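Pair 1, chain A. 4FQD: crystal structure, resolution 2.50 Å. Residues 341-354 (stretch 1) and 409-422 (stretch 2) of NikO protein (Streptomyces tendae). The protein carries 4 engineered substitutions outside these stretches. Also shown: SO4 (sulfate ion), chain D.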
# COMPACT_ATOMS: atom_id res chain seq x y z
N SER A 341 10.30 6.01 5.65
CA SER A 341 10.96 4.78 5.27
C SER A 341 11.73 4.21 6.46
O SER A 341 11.89 3.00 6.59
CB SER A 341 11.92 5.03 4.10
OG SER A 341 12.32 3.82 3.50
N ASP A 342 12.18 5.10 7.34
CA ASP A 342 12.94 4.70 8.52
C ASP A 342 12.04 4.14 9.62
O ASP A 342 12.51 3.47 10.54
CB ASP A 342 13.74 5.88 9.06
CG ASP A 342 14.89 6.28 8.15
OD1 ASP A 342 15.49 5.38 7.53
OD2 ASP A 342 15.18 7.49 8.05
N SER A 343 10.74 4.43 9.52
CA SER A 343 9.78 3.98 10.53
C SER A 343 9.35 2.54 10.27
O SER A 343 8.97 1.81 11.19
CB SER A 343 8.56 4.90 10.55
OG SER A 343 8.93 6.23 10.85
N GLN A 344 9.41 2.13 9.01
CA GLN A 344 8.96 0.81 8.58
C GLN A 344 9.59 -0.41 9.30
O GLN A 344 8.87 -1.35 9.62
CB GLN A 344 9.07 0.68 7.05
CG GLN A 344 9.71 -0.59 6.56
CD GLN A 344 10.84 -0.32 5.58
OE1 GLN A 344 11.91 -0.90 5.67
NE2 GLN A 344 10.59 0.58 4.63
N PRO A 345 10.91 -0.39 9.55
CA PRO A 345 11.48 -1.56 10.24
C PRO A 345 10.90 -1.79 11.64
O PRO A 345 10.73 -2.93 12.06
CB PRO A 345 12.97 -1.23 10.34
CG PRO A 345 13.22 -0.29 9.22
CD PRO A 345 11.97 0.54 9.12
N PHE A 346 10.60 -0.70 12.35
CA PHE A 346 10.05 -0.81 13.70
C PHE A 346 8.60 -1.25 13.67
O PHE A 346 8.12 -1.91 14.59
CB PHE A 346 10.20 0.52 14.44
CG PHE A 346 11.61 1.04 14.47
CD1 PHE A 346 12.52 0.55 15.39
CD2 PHE A 346 12.02 2.02 13.58
CE1 PHE A 346 13.81 1.02 15.42
CE2 PHE A 346 13.31 2.50 13.61
CZ PHE A 346 14.21 2.00 14.53
N LEU A 347 7.90 -0.89 12.60
CA LEU A 347 6.52 -1.32 12.41
C LEU A 347 6.47 -2.79 12.03
O LEU A 347 5.49 -3.49 12.31
CB LEU A 347 5.83 -0.46 11.34
CG LEU A 347 5.76 1.03 11.67
CD1 LEU A 347 5.20 1.82 10.50
CD2 LEU A 347 4.93 1.26 12.92
N ALA A 348 7.53 -3.26 11.38
CA ALA A 348 7.65 -4.66 11.01
C ALA A 348 7.81 -5.52 12.25
O ALA A 348 7.24 -6.61 12.35
CB ALA A 348 8.82 -4.87 10.07
N LEU A 349 8.59 -5.03 13.21
CA LEU A 349 8.80 -5.73 14.47
C LEU A 349 7.51 -5.80 15.27
O LEU A 349 7.20 -6.81 15.90
CB LEU A 349 9.90 -5.06 15.28
CG LEU A 349 10.23 -5.69 16.64
CD1 LEU A 349 10.56 -7.16 16.48
CD2 LEU A 349 11.38 -4.94 17.30
N LEU A 350 6.75 -4.70 15.26
CA LEU A 350 5.46 -4.66 15.93
C LEU A 350 4.48 -5.62 15.27
O LEU A 350 3.61 -6.19 15.93
CB LEU A 350 4.89 -3.24 15.90
CG LEU A 350 5.57 -2.20 16.78
CD1 LEU A 350 5.03 -0.81 16.49
CD2 LEU A 350 5.39 -2.54 18.25
N GLY A 351 4.63 -5.81 13.96
CA GLY A 351 3.78 -6.71 13.21
C GLY A 351 3.97 -8.16 13.61
O GLY A 351 3.07 -8.99 13.43
N ALA A 352 5.14 -8.48 14.16
CA ALA A 352 5.44 -9.83 14.61
C ALA A 352 4.60 -10.19 15.84
O ALA A 352 4.47 -11.36 16.19
CB ALA A 352 6.92 -9.97 14.92
N TYR A 353 4.04 -9.17 16.48
CA TYR A 353 3.21 -9.37 17.66
C TYR A 353 1.73 -9.22 17.32
O TYR A 353 0.87 -9.34 18.19
CB TYR A 353 3.60 -8.39 18.76
CG TYR A 353 4.96 -8.66 19.37
CD1 TYR A 353 6.12 -8.27 18.73
CD2 TYR A 353 5.07 -9.31 20.59
CE1 TYR A 353 7.36 -8.51 19.28
CE2 TYR A 353 6.31 -9.56 21.16
CZ TYR A 353 7.45 -9.16 20.49
OH TYR A 353 8.69 -9.40 21.05
N ALA A 354 1.44 -8.95 16.05
CA ALA A 354 0.07 -8.83 15.58
C ALA A 354 -0.46 -10.19 15.14
O ALA A 354 0.30 -11.05 14.72
CB ALA A 354 -0.02 -7.83 14.44
N LEU A 409 21.51 1.79 9.57
CA LEU A 409 21.18 2.48 10.82
C LEU A 409 19.95 1.91 11.51
O LEU A 409 20.03 1.45 12.65
CB LEU A 409 21.00 3.98 10.56
CG LEU A 409 20.33 4.82 11.65
CD1 LEU A 409 21.10 4.76 12.96
CD2 LEU A 409 20.18 6.26 11.18
N ARG A 410 18.81 1.95 10.83
CA ARG A 410 17.56 1.50 11.42
C ARG A 410 17.54 -0.02 11.60
O ARG A 410 16.81 -0.54 12.44
CB ARG A 410 16.37 1.95 10.58
CG ARG A 410 16.33 3.46 10.33
CD ARG A 410 16.50 4.23 11.63
NE ARG A 410 16.62 5.67 11.39
CZ ARG A 410 16.89 6.56 12.34
NH1 ARG A 410 17.07 6.17 13.59
NH2 ARG A 410 16.98 7.85 12.03
N ALA A 411 18.36 -0.72 10.82
CA ALA A 411 18.48 -2.16 10.94
C ALA A 411 19.14 -2.54 12.26
O ALA A 411 18.72 -3.47 12.93
CB ALA A 411 19.27 -2.73 9.77
N ALA A 412 20.18 -1.79 12.63
CA ALA A 412 20.89 -2.03 13.87
C ALA A 412 19.99 -1.80 15.08
O ALA A 412 20.05 -2.53 16.07
CB ALA A 412 22.12 -1.15 13.96
N ALA A 413 19.15 -0.78 14.99
CA ALA A 413 18.25 -0.42 16.08
C ALA A 413 17.16 -1.47 16.29
O ALA A 413 16.92 -1.90 17.42
CB ALA A 413 17.63 0.95 15.84
N VAL A 414 16.52 -1.88 15.20
CA VAL A 414 15.41 -2.82 15.30
C VAL A 414 15.87 -4.23 15.69
O VAL A 414 15.13 -4.97 16.34
CB VAL A 414 14.58 -2.87 13.99
CG1 VAL A 414 15.35 -3.54 12.87
CG2 VAL A 414 13.24 -3.56 14.22
N LEU A 415 17.09 -4.59 15.32
CA LEU A 415 17.65 -5.88 15.70
C LEU A 415 17.97 -5.89 17.19
O LEU A 415 17.79 -6.89 17.87
CB LEU A 415 18.91 -6.20 14.89
CG LEU A 415 18.69 -6.57 13.42
CD1 LEU A 415 20.01 -6.88 12.74
CD2 LEU A 415 17.73 -7.73 13.31
N LEU A 416 18.46 -4.75 17.68
CA LEU A 416 18.81 -4.61 19.09
C LEU A 416 17.56 -4.70 19.96
O LEU A 416 17.59 -5.29 21.04
CB LEU A 416 19.53 -3.28 19.32
CG LEU A 416 19.99 -2.98 20.75
CD1 LEU A 416 20.82 -4.13 21.30
CD2 LEU A 416 20.78 -1.68 20.78
N LEU A 417 16.46 -4.12 19.49
CA LEU A 417 15.20 -4.16 20.23
C LEU A 417 14.63 -5.57 20.25
O LEU A 417 14.12 -6.03 21.27
CB LEU A 417 14.19 -3.19 19.61
CG LEU A 417 14.54 -1.70 19.64
CD1 LEU A 417 13.42 -0.88 19.02
CD2 LEU A 417 14.82 -1.25 21.06
N ALA A 418 14.71 -6.25 19.11
CA ALA A 418 14.20 -7.61 18.99
C ALA A 418 15.03 -8.58 19.82
O ALA A 418 14.50 -9.53 20.39
CB ALA A 418 14.18 -8.04 17.53
N ALA A 419 16.34 -8.34 19.88
CA ALA A 419 17.24 -9.18 20.66
C ALA A 419 16.95 -9.07 22.16
O ALA A 419 17.09 -10.05 22.90
CB ALA A 419 18.69 -8.81 20.38
N LEU A 420 16.53 -7.89 22.59
CA LEU A 420 16.21 -7.65 24.00
C LEU A 420 14.95 -8.39 24.43
O LEU A 420 14.68 -8.53 25.62
CB LEU A 420 16.07 -6.15 24.27
CG LEU A 420 17.36 -5.33 24.26
CD1 LEU A 420 17.05 -3.85 24.33
CD2 LEU A 420 18.26 -5.75 25.41
N ALA A 421 14.18 -8.86 23.46
CA ALA A 421 12.97 -9.62 23.74
C ALA A 421 13.28 -11.11 23.92
O ALA A 421 12.56 -11.83 24.59
CB ALA A 421 11.94 -9.43 22.64
N VAL A 422 14.38 -11.55 23.30
CA VAL A 422 14.78 -12.95 23.35
C VAL A 422 15.43 -13.32 24.68
O VAL A 422 16.46 -12.76 25.05
CB VAL A 422 15.76 -13.29 22.21
CG1 VAL A 422 16.32 -14.69 22.38
CG2 VAL A 422 15.08 -13.14 20.86
S SO4 D . 21.13 4.62 6.54
O1 SO4 D . 19.69 4.68 6.74
O2 SO4 D . 21.72 5.92 6.86
O3 SO4 D . 21.71 3.60 7.41
O4 SO4 D . 21.42 4.28 5.15

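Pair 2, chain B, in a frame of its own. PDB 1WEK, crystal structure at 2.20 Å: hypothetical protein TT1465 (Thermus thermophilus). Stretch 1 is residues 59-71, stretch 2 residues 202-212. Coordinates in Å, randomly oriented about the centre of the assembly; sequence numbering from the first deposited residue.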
# COMPACT_ATOMS: atom_id res chain seq x y z
N TYR B 59 0.55 -16.07 -38.99
CA TYR B 59 1.02 -17.39 -38.60
C TYR B 59 2.51 -17.51 -38.93
O TYR B 59 3.28 -17.95 -38.09
CB TYR B 59 0.23 -18.50 -39.29
CG TYR B 59 0.69 -19.87 -38.84
CD1 TYR B 59 1.81 -20.47 -39.42
CD2 TYR B 59 0.08 -20.52 -37.77
CE1 TYR B 59 2.32 -21.67 -38.94
CE2 TYR B 59 0.58 -21.73 -37.29
CZ TYR B 59 1.70 -22.29 -37.87
OH TYR B 59 2.25 -23.43 -37.35
N ARG B 60 2.91 -17.08 -40.13
CA ARG B 60 4.31 -17.14 -40.55
C ARG B 60 5.23 -16.33 -39.64
O ARG B 60 6.32 -16.79 -39.29
CB ARG B 60 4.47 -16.66 -42.01
CG ARG B 60 3.75 -17.50 -43.07
CD ARG B 60 4.48 -17.40 -44.42
NE ARG B 60 4.45 -16.06 -44.98
CZ ARG B 60 5.43 -15.50 -45.70
NH1 ARG B 60 6.54 -16.17 -45.96
NH2 ARG B 60 5.27 -14.27 -46.17
N LEU B 61 4.81 -15.11 -39.29
CA LEU B 61 5.59 -14.23 -38.41
C LEU B 61 5.77 -14.92 -37.06
O LEU B 61 6.87 -14.98 -36.53
CB LEU B 61 4.84 -12.92 -38.16
CG LEU B 61 5.55 -11.57 -38.02
CD1 LEU B 61 4.78 -10.75 -37.00
CD2 LEU B 61 6.98 -11.73 -37.61
N GLY B 62 4.67 -15.41 -36.51
CA GLY B 62 4.72 -16.08 -35.22
C GLY B 62 5.69 -17.24 -35.24
O GLY B 62 6.52 -17.38 -34.34
N ARG B 63 5.60 -18.07 -36.27
CA ARG B 63 6.50 -19.21 -36.42
C ARG B 63 7.97 -18.77 -36.61
O ARG B 63 8.89 -19.37 -36.04
CB ARG B 63 6.05 -20.06 -37.61
CG ARG B 63 7.06 -21.10 -38.02
CD ARG B 63 7.09 -21.24 -39.53
NE ARG B 63 6.09 -22.17 -40.03
CZ ARG B 63 5.47 -22.05 -41.20
NH1 ARG B 63 5.72 -21.02 -42.00
NH2 ARG B 63 4.62 -22.99 -41.58
N ALA B 64 8.20 -17.74 -37.42
CA ALA B 64 9.56 -17.27 -37.67
C ALA B 64 10.23 -16.74 -36.41
O ALA B 64 11.38 -17.08 -36.10
CB ALA B 64 9.56 -16.22 -38.73
N LEU B 65 9.52 -15.91 -35.66
CA LEU B 65 10.10 -15.34 -34.43
C LEU B 65 10.51 -16.42 -33.42
O LEU B 65 11.57 -16.34 -32.82
CB LEU B 65 9.11 -14.38 -33.81
CG LEU B 65 8.86 -13.12 -34.64
CD1 LEU B 65 7.55 -12.47 -34.21
CD2 LEU B 65 10.04 -12.17 -34.47
N ALA B 66 9.66 -17.42 -33.24
CA ALA B 66 9.96 -18.53 -32.33
C ALA B 66 11.22 -19.24 -32.81
O ALA B 66 12.13 -19.53 -32.02
CB ALA B 66 8.81 -19.51 -32.30
N GLU B 67 11.28 -19.50 -34.11
CA GLU B 67 12.44 -20.18 -34.68
C GLU B 67 13.71 -19.38 -34.39
O GLU B 67 14.72 -19.94 -33.95
CB GLU B 67 12.25 -20.35 -36.20
CG GLU B 67 11.37 -21.54 -36.59
CD GLU B 67 10.99 -21.51 -38.07
OE1 GLU B 67 10.38 -22.49 -38.57
OE2 GLU B 67 11.28 -20.50 -38.74
N ALA B 68 13.65 -18.07 -34.62
CA ALA B 68 14.79 -17.18 -34.38
C ALA B 68 15.12 -17.04 -32.90
O ALA B 68 16.17 -16.48 -32.53
CB ALA B 68 14.51 -15.82 -34.98
N GLY B 69 14.24 -17.53 -32.04
CA GLY B 69 14.50 -17.43 -30.62
C GLY B 69 13.75 -16.37 -29.83
O GLY B 69 14.09 -16.13 -28.68
N PHE B 70 12.74 -15.73 -30.43
CA PHE B 70 11.96 -14.73 -29.70
C PHE B 70 10.66 -15.32 -29.16
O PHE B 70 10.17 -16.35 -29.64
CB PHE B 70 11.56 -13.54 -30.59
CG PHE B 70 12.72 -12.79 -31.16
CD1 PHE B 70 13.25 -13.14 -32.39
CD2 PHE B 70 13.29 -11.74 -30.45
CE1 PHE B 70 14.34 -12.47 -32.91
CE2 PHE B 70 14.39 -11.06 -30.96
CZ PHE B 70 14.91 -11.42 -32.19
N GLY B 71 10.12 -14.67 -28.13
CA GLY B 71 8.84 -15.07 -27.58
C GLY B 71 7.89 -14.01 -28.12
O GLY B 71 8.28 -12.86 -28.31
N GLU B 202 7.37 -8.17 -46.22
CA GLU B 202 8.07 -9.41 -45.91
C GLU B 202 8.32 -9.72 -44.43
O GLU B 202 9.03 -8.99 -43.74
CB GLU B 202 9.41 -9.41 -46.65
CG GLU B 202 9.26 -8.98 -48.11
CD GLU B 202 10.54 -8.38 -48.67
OE1 GLU B 202 10.56 -8.04 -49.88
OE2 GLU B 202 11.52 -8.25 -47.91
N PRO B 203 7.73 -10.80 -43.93
CA PRO B 203 7.93 -11.15 -42.52
C PRO B 203 9.41 -11.39 -42.25
O PRO B 203 9.90 -11.11 -41.15
CB PRO B 203 7.10 -12.42 -42.35
CG PRO B 203 5.98 -12.21 -43.33
CD PRO B 203 6.70 -11.67 -44.54
N GLU B 204 10.12 -11.91 -43.26
CA GLU B 204 11.54 -12.22 -43.13
C GLU B 204 12.36 -10.99 -42.83
O GLU B 204 13.35 -11.05 -42.11
CB GLU B 204 12.07 -12.86 -44.42
CG GLU B 204 11.97 -11.96 -45.65
CD GLU B 204 10.78 -12.30 -46.54
OE1 GLU B 204 9.68 -12.59 -46.01
OE2 GLU B 204 10.96 -12.25 -47.77
N GLU B 205 11.94 -9.86 -43.40
CA GLU B 205 12.66 -8.61 -43.18
C GLU B 205 12.50 -8.17 -41.74
O GLU B 205 13.43 -7.63 -41.14
CB GLU B 205 12.16 -7.53 -44.14
CG GLU B 205 12.85 -6.19 -43.98
CD GLU B 205 12.69 -5.32 -45.21
OE1 GLU B 205 11.54 -5.04 -45.61
OE2 GLU B 205 13.73 -4.92 -45.79
N VAL B 206 11.32 -8.41 -41.18
CA VAL B 206 11.06 -8.05 -39.79
C VAL B 206 11.90 -8.91 -38.86
O VAL B 206 12.59 -8.38 -37.97
CB VAL B 206 9.57 -8.24 -39.41
CG1 VAL B 206 9.35 -7.92 -37.93
CG2 VAL B 206 8.69 -7.32 -40.26
N VAL B 207 11.86 -10.22 -39.05
CA VAL B 207 12.63 -11.11 -38.19
C VAL B 207 14.13 -10.82 -38.30
O VAL B 207 14.83 -10.83 -37.29
CB VAL B 207 12.37 -12.58 -38.54
CG1 VAL B 207 13.19 -13.46 -37.62
CG2 VAL B 207 10.88 -12.88 -38.40
N GLN B 208 14.60 -10.56 -39.51
CA GLN B 208 16.02 -10.26 -39.74
C GLN B 208 16.46 -9.01 -38.97
O GLN B 208 17.53 -9.00 -38.37
CB GLN B 208 16.29 -10.09 -41.24
CG GLN B 208 17.68 -9.56 -41.58
CD GLN B 208 18.00 -9.65 -43.06
OE1 GLN B 208 18.15 -10.75 -43.61
NE2 GLN B 208 18.11 -8.50 -43.72
N ALA B 209 15.63 -7.97 -39.01
CA ALA B 209 15.93 -6.72 -38.31
C ALA B 209 15.98 -6.94 -36.81
O ALA B 209 16.83 -6.37 -36.13
CB ALA B 209 14.89 -5.67 -38.64
N LEU B 210 15.07 -7.75 -36.30
CA LEU B 210 15.02 -8.04 -34.87
C LEU B 210 16.21 -8.90 -34.44
O LEU B 210 16.71 -8.77 -33.33
CB LEU B 210 13.72 -8.74 -34.50
CG LEU B 210 12.44 -7.92 -34.71
CD1 LEU B 210 11.23 -8.80 -34.50
CD2 LEU B 210 12.43 -6.74 -33.73
N LYS B 211 16.65 -9.80 -35.32
CA LYS B 211 17.78 -10.66 -34.99
C LYS B 211 19.03 -9.78 -34.94
O LYS B 211 19.86 -9.91 -34.04
CB LYS B 211 17.97 -11.75 -36.04
CG LYS B 211 16.81 -12.72 -36.13
CD LYS B 211 16.95 -13.66 -37.30
CE LYS B 211 18.15 -14.59 -37.14
NZ LYS B 211 18.20 -15.57 -38.27
N ALA B 212 19.15 -8.89 -35.91
CA ALA B 212 20.29 -7.99 -35.98
C ALA B 212 20.21 -6.95 -34.87
O ALA B 212 20.26 -5.73 -35.18
CB ALA B 212 20.31 -7.31 -37.34
O HOH W 1 7.19 -13.21 -47.77

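Two helices that run in nearly the same direction face one recurring problem: a strip of side chains on one must fit the strip on the other at a spacing the backbones have already set. Pairs 1 and 2 show how far the solutions can differ. In pair 1 the helix axes approach to 9.4 Å and cross at -24°; in pair 2 they approach to 9.8 Å and cross at -28°. Fourteen central residues superpose with an RMSD of 0.5 Å, and the buried surface is similar, 505 Å² against 468 Å². Neither interface has a hydrogen bond between its stretches, so shape and apolar contact carry most of the packing.

The fixed point is a valine. Val A414 and Val B207 coincide, their CA atoms 0.3 Å apart after superposition, and both direct CA-to-CB toward the partner helix. Their rotamers differ, p in pair 1 and t in pair 2, and so do their surroundings. Val B207 is itself the knob, seated among Leu B61, Ala B64, Leu B65 and Ala B68. It meets both alanines: CG2 of Val B207 lies 3.6 Å from CB of Ala B64, and its CG1 lies 3.8 Å from CB of Ala B68. At the matching positions pair 1 has Pro A345 and Leu A349. There CG2 of Val A414 lies 3.4 Å from the backbone O of Pro A345 and 3.8 Å from CB of Leu A349.

In pair 1 the knob comes from the other helix. Phe A346, matched by Leu B65, starts sideways from its CA, but its ring reaches into a hole formed by Arg A410, Ala A413, Val A414 and Leu A417. The ring edge meets CB of Ala A413 at 3.8 Å from CZ, and CD1 of Leu A417 at 4.0 Å from CD1 of the phenylalanine. Leu B65 also starts sideways and bends nearer at its end, where its CD2 packs 3.6 Å from CD1 of Leu B210, the counterpart of Leu A417. One position thus reaches the same neighbour with either a ring or a branched chain.

A second exchange links Leu A349 and Ala A418 with Ala B68 and Lys B211. In pair 1 the long leucine reaches the small alanine, CD1 to CB at 3.9 Å. In pair 2 the sizes are reversed: CB of Ala B68 lies 4.0 Å from CD of Lys B211, whose aliphatic stem supplies the bulk.

The N-terminal end of the second helix differs more. Arg A410 matches Pro B203, with CA atoms 1.1 Å apart. The arginine directs CA-to-CB toward its partner, and its CD lies 4.1 Å from CE2 of Phe A346. In pair 2 an arginine on the first helix takes part instead: CG of Pro B203 lies over one face of the Arg B60 guanidinium, and NH2 of Arg B60 is 3.4 Å from CD of Pro B203. The general lesson is that a shared backbone spacing can be filled by different side chains, and the bulk at a contact can come from either helix, as with Leu A349 and Lys B211.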